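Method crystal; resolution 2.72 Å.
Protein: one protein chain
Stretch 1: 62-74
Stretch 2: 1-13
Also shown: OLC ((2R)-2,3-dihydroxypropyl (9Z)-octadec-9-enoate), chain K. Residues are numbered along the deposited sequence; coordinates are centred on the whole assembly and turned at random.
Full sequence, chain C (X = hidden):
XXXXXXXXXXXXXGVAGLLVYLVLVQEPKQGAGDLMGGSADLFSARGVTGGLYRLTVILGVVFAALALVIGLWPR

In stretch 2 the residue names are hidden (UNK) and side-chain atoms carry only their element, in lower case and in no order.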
# COMPACT_ATOMS: atom_id res chain seq x y z
N VAL C 62 5.92 0.27 26.51
CA VAL C 62 5.12 0.10 27.71
C VAL C 62 3.75 -0.49 27.38
O VAL C 62 3.27 -1.39 28.07
CB VAL C 62 4.93 1.43 28.47
CG1 VAL C 62 3.86 1.30 29.55
CG2 VAL C 62 6.25 1.88 29.07
N PHE C 63 3.13 0.02 26.32
CA PHE C 63 1.83 -0.49 25.88
C PHE C 63 1.91 -1.96 25.48
O PHE C 63 1.05 -2.77 25.85
CB PHE C 63 1.31 0.35 24.71
CG PHE C 63 0.23 -0.32 23.91
CD1 PHE C 63 -1.05 -0.45 24.41
CD2 PHE C 63 0.51 -0.84 22.65
CE1 PHE C 63 -2.04 -1.07 23.68
CE2 PHE C 63 -0.47 -1.46 21.91
CZ PHE C 63 -1.74 -1.58 22.42
N ALA C 64 2.95 -2.30 24.72
CA ALA C 64 3.17 -3.69 24.31
C ALA C 64 3.35 -4.60 25.52
O ALA C 64 2.72 -5.66 25.63
CB ALA C 64 4.38 -3.77 23.40
N ALA C 65 4.22 -4.17 26.44
CA ALA C 65 4.52 -4.93 27.64
C ALA C 65 3.27 -5.10 28.50
O ALA C 65 3.11 -6.12 29.17
CB ALA C 65 5.63 -4.26 28.43
N LEU C 66 2.40 -4.09 28.49
CA LEU C 66 1.15 -4.16 29.25
C LEU C 66 0.17 -5.11 28.58
O LEU C 66 -0.64 -5.75 29.25
CB LEU C 66 0.53 -2.77 29.40
CG LEU C 66 1.13 -1.84 30.47
CD1 LEU C 66 0.42 -0.49 30.47
CD2 LEU C 66 1.07 -2.48 31.84
N ALA C 67 0.24 -5.20 27.25
CA ALA C 67 -0.58 -6.16 26.53
C ALA C 67 -0.14 -7.58 26.90
O ALA C 67 -0.97 -8.47 27.11
CB ALA C 67 -0.49 -5.94 25.03
N LEU C 68 1.17 -7.77 26.98
CA LEU C 68 1.72 -9.05 27.40
C LEU C 68 1.37 -9.36 28.86
O LEU C 68 1.11 -10.51 29.21
CB LEU C 68 3.24 -9.08 27.19
CG LEU C 68 3.73 -9.02 25.73
CD1 LEU C 68 5.22 -9.32 25.63
CD2 LEU C 68 2.93 -9.97 24.86
N VAL C 69 1.35 -8.33 29.70
CA VAL C 69 1.02 -8.49 31.11
C VAL C 69 -0.44 -8.92 31.28
O VAL C 69 -0.72 -9.89 31.98
CB VAL C 69 1.27 -7.19 31.91
CG1 VAL C 69 0.47 -7.18 33.21
CG2 VAL C 69 2.76 -7.02 32.20
N ILE C 70 -1.35 -8.20 30.63
CA ILE C 70 -2.77 -8.54 30.70
C ILE C 70 -3.01 -9.93 30.10
O ILE C 70 -3.84 -10.69 30.60
CB ILE C 70 -3.63 -7.50 29.96
CG1 ILE C 70 -3.42 -6.12 30.59
CG2 ILE C 70 -5.10 -7.89 30.02
CD1 ILE C 70 -4.19 -5.02 29.90
N GLY C 71 -2.26 -10.26 29.06
CA GLY C 71 -2.32 -11.58 28.46
C GLY C 71 -1.89 -12.68 29.42
O GLY C 71 -2.49 -13.75 29.44
N LEU C 72 -0.85 -12.42 30.20
CA LEU C 72 -0.32 -13.43 31.12
C LEU C 72 -1.07 -13.47 32.45
O LEU C 72 -0.78 -14.30 33.30
CB LEU C 72 1.17 -13.20 31.38
CG LEU C 72 2.13 -13.54 30.24
CD1 LEU C 72 3.56 -13.25 30.65
CD2 LEU C 72 1.98 -14.99 29.82
N TRP C 73 -2.03 -12.56 32.62
CA TRP C 73 -2.74 -12.44 33.88
C TRP C 73 -3.56 -13.70 34.20
O TRP C 73 -4.24 -14.24 33.32
CB TRP C 73 -3.66 -11.21 33.86
CG TRP C 73 -3.96 -10.68 35.23
CD1 TRP C 73 -5.02 -11.01 36.02
CD2 TRP C 73 -3.20 -9.71 35.96
NE1 TRP C 73 -4.97 -10.31 37.20
CE2 TRP C 73 -3.86 -9.50 37.19
CE3 TRP C 73 -2.02 -9.00 35.70
CZ2 TRP C 73 -3.38 -8.62 38.16
CZ3 TRP C 73 -1.55 -8.12 36.66
CH2 TRP C 73 -2.23 -7.94 37.87
N PRO C 74 -3.47 -14.17 35.45
CA PRO C 74 -4.16 -15.38 35.92
C PRO C 74 -5.68 -15.27 35.84
O PRO C 74 -6.21 -14.18 35.62
CB PRO C 74 -3.71 -15.50 37.38
CG PRO C 74 -2.43 -14.74 37.45
CD PRO C 74 -2.61 -13.60 36.49
N UNK C 1 -8.01 -10.55 43.01
CA UNK C 1 -7.34 -9.42 42.37
C UNK C 1 -8.32 -8.58 41.54
O UNK C 1 -8.37 -8.70 40.32
c UNK C 1 -5.04 -10.52 42.28
c UNK C 1 -6.18 -9.91 41.49
c UNK C 1 -2.41 -11.38 42.51
s UNK C 1 -3.63 -10.99 41.26
N UNK C 2 -9.08 -7.73 42.22
CA UNK C 2 -10.01 -6.81 41.57
C UNK C 2 -9.36 -5.44 41.39
O UNK C 2 -9.22 -4.95 40.28
o UNK C 2 -12.93 -4.94 42.55
o UNK C 2 -12.32 -5.54 40.53
c UNK C 2 -12.25 -5.64 41.77
c UNK C 2 -11.30 -6.67 42.37
N UNK C 3 -8.99 -4.84 42.52
CA UNK C 3 -8.38 -3.51 42.53
C UNK C 3 -7.09 -3.48 41.72
O UNK C 3 -6.88 -2.58 40.92
c UNK C 3 -7.33 -1.76 44.16
c UNK C 3 -8.11 -3.06 43.97
c UNK C 3 -8.11 -0.57 43.62
c UNK C 3 -6.98 -1.57 45.62
N UNK C 4 -6.24 -4.48 41.94
CA UNK C 4 -4.95 -4.55 41.26
C UNK C 4 -5.13 -4.63 39.75
O UNK C 4 -4.56 -3.83 39.00
c UNK C 4 -2.04 -7.10 41.81
c UNK C 4 -2.73 -5.88 41.22
c UNK C 4 -4.15 -5.74 41.77
c UNK C 4 -1.94 -4.62 41.51
N UNK C 5 -5.93 -5.60 39.32
CA UNK C 5 -6.22 -5.81 37.91
C UNK C 5 -6.87 -4.58 37.29
O UNK C 5 -6.55 -4.20 36.17
c UNK C 5 -7.51 -8.38 33.68
c UNK C 5 -6.14 -7.70 35.51
c UNK C 5 -6.26 -8.14 34.20
o UNK C 5 -7.64 -8.82 32.38
c UNK C 5 -8.51 -7.76 35.76
c UNK C 5 -7.12 -7.03 37.73
c UNK C 5 -7.26 -7.50 36.30
c UNK C 5 -8.64 -8.20 34.45
N UNK C 6 -7.77 -3.95 38.05
CA UNK C 6 -8.43 -2.73 37.59
C UNK C 6 -7.41 -1.62 37.38
O UNK C 6 -7.52 -0.84 36.44
c UNK C 6 -10.19 -1.00 38.07
c UNK C 6 -9.50 -2.26 38.59
o UNK C 6 -10.47 -3.29 38.77
N UNK C 7 -6.42 -1.55 38.26
CA UNK C 7 -5.37 -0.54 38.17
C UNK C 7 -4.47 -0.78 36.96
O UNK C 7 -4.05 0.16 36.28
c UNK C 7 -5.20 0.09 40.69
c UNK C 7 -4.53 -0.50 39.45
c UNK C 7 -5.54 1.55 40.47
c UNK C 7 -4.30 -0.07 41.90
N UNK C 8 -4.18 -2.05 36.70
CA UNK C 8 -3.41 -2.43 35.52
C UNK C 8 -4.16 -2.05 34.25
O UNK C 8 -3.58 -1.50 33.31
c UNK C 8 -2.23 -4.32 36.68
c UNK C 8 -2.46 -4.35 34.19
c UNK C 8 -3.11 -3.95 35.51
N UNK C 9 -5.46 -2.33 34.23
CA UNK C 9 -6.29 -2.00 33.09
C UNK C 9 -6.38 -0.49 32.89
O UNK C 9 -6.31 -0.01 31.76
c UNK C 9 -8.83 -4.79 33.82
c UNK C 9 -8.62 -2.08 32.14
c UNK C 9 -7.64 -4.12 33.19
c UNK C 9 -7.71 -2.59 33.24
N UNK C 10 -6.51 0.24 33.99
CA UNK C 10 -6.54 1.70 33.93
C UNK C 10 -5.23 2.24 33.38
O UNK C 10 -5.22 3.21 32.63
c UNK C 10 -8.27 2.26 35.79
c UNK C 10 -8.38 2.77 37.22
c UNK C 10 -6.82 2.29 35.32
c UNK C 10 -9.16 3.06 34.86
N UNK C 11 -4.12 1.61 33.75
CA UNK C 11 -2.83 2.01 33.21
C UNK C 11 -2.76 1.74 31.71
O UNK C 11 -2.25 2.56 30.95
c UNK C 11 0.10 2.93 34.56
c UNK C 11 -1.40 2.19 36.25
c UNK C 11 -1.69 1.29 33.93
c UNK C 11 -0.98 2.15 34.94
c UNK C 11 0.75 3.73 35.47
c UNK C 11 -0.75 2.99 37.18
c UNK C 11 0.33 3.76 36.78
N UNK C 12 -3.28 0.59 31.30
CA UNK C 12 -3.35 0.21 29.89
C UNK C 12 -4.13 1.24 29.07
O UNK C 12 -3.66 1.73 28.05
c UNK C 12 -3.69 -3.07 25.94
c UNK C 12 -2.65 -2.20 27.90
o UNK C 12 -3.59 -3.68 24.71
c UNK C 12 -4.92 -2.72 26.43
c UNK C 12 -5.02 -2.11 27.67
c UNK C 12 -3.89 -1.83 28.42
c UNK C 12 -2.55 -2.81 26.67
c UNK C 12 -4.00 -1.17 29.77
N UNK C 13 -5.33 1.56 29.56
CA UNK C 13 -6.20 2.56 28.94
C UNK C 13 -5.53 3.93 28.88
O UNK C 13 -5.58 4.61 27.85
c UNK C 13 -9.66 3.78 30.30
c UNK C 13 -8.48 3.78 29.35
c UNK C 13 -8.95 3.64 27.91
c UNK C 13 -7.52 2.65 29.71
C18 OLC K . -12.54 -8.75 35.61
C10 OLC K . -12.38 0.83 33.08
C9 OLC K . -12.25 2.14 33.29
C17 OLC K . -12.06 -7.39 36.05
C11 OLC K . -11.91 -0.14 34.14
C8 OLC K . -12.71 3.13 32.25
C16 OLC K . -12.78 -6.28 35.29
C12 OLC K . -12.74 -1.41 34.10
C7 OLC K . -13.32 4.35 32.93
C15 OLC K . -12.15 -4.92 35.60
C13 OLC K . -12.04 -2.52 34.87
C6 OLC K . -13.60 5.44 31.90
C14 OLC K . -12.83 -3.82 34.80

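Position 1 has an unbranched side chain of two carbons, a sulfur and a last carbon. The sulfur lies 3.9 Å from Trp-73 CZ2, oblique to the indole. This is Met-1, poorly ordered.

Position 2 has two carbons, the second carrying two oxygens, and does not reach stretch 1. It is Asp-2.

Position 3 has four carbons, forked at the second, and is also out of reach. It is Leu-3.

Position 4 repeats that fork. Its branching carbon sits 4.0 Å from Trp-73 CH2, at the edge of the indole. It is Leu-4.

Position 5 has one carbon, then a six-carbon ring bearing one oxygen. A ring carbon lies over one face of the indole, 3.3 Å from Trp-73 NE1, and the oxygen is 3.6 Å from Ile-70 CG2. It is Tyr-5. The lipid chain lies at the ring edge, with OLC C17 3.6 Å from Tyr-5 CD2.

Position 6 has one carbon carrying an oxygen and a carbon. The oxygen donates a hydrogen bond to Asp-2 O at 2.6 Å. It is Thr-6, out of reach of stretch 1.

Position 7 has four carbons forked at the second and makes no contact with stretch 1. It is Leu-7.

Position 8 has three carbons, forked at the first, pointing toward stretch 1. One branch carbon is 3.8 Å from Trp-73 CH2, the other 4.1 Å from Ile-70 CG1. It is Val-8.

Position 9 has four carbons, forked at the first with one longer arm. It points away. It is Ile-9, whose CD1 lies 3.8 Å from OLC C15.

Position 10 has four carbons forked at the second, out of reach of stretch 1. It is Leu-10, with CD2 3.6 Å from OLC C9.

Position 11 has one carbon and a plain six-carbon ring. Its CB lies 4.4 Å from Leu-66 CD1, but the ring leads away. It is Phe-11.

Position 12 has one carbon and a six-carbon ring bearing an oxygen, set among Phe-63, Leu-66, Ala-67 and Ile-70. It is Tyr-12. Ile-70 CD1 covers one ring face, 3.5 Å from Tyr-12 CG. The OH is hydrogen-bonded elsewhere in the structure.

Position 13 has four carbons forked at the second and points away. It is Leu-13.

The helices run roughly antiparallel, at 149°. No hydrogen bond joins them, so the contact rests on packing. Tyr-12 fills a hole at one end, Ile-70 meets Tyr-5, Val-8 and Tyr-12, and Trp-73 covers the start of stretch 2.

Stretch 2 (1-13) MDLLYTLVILFYL
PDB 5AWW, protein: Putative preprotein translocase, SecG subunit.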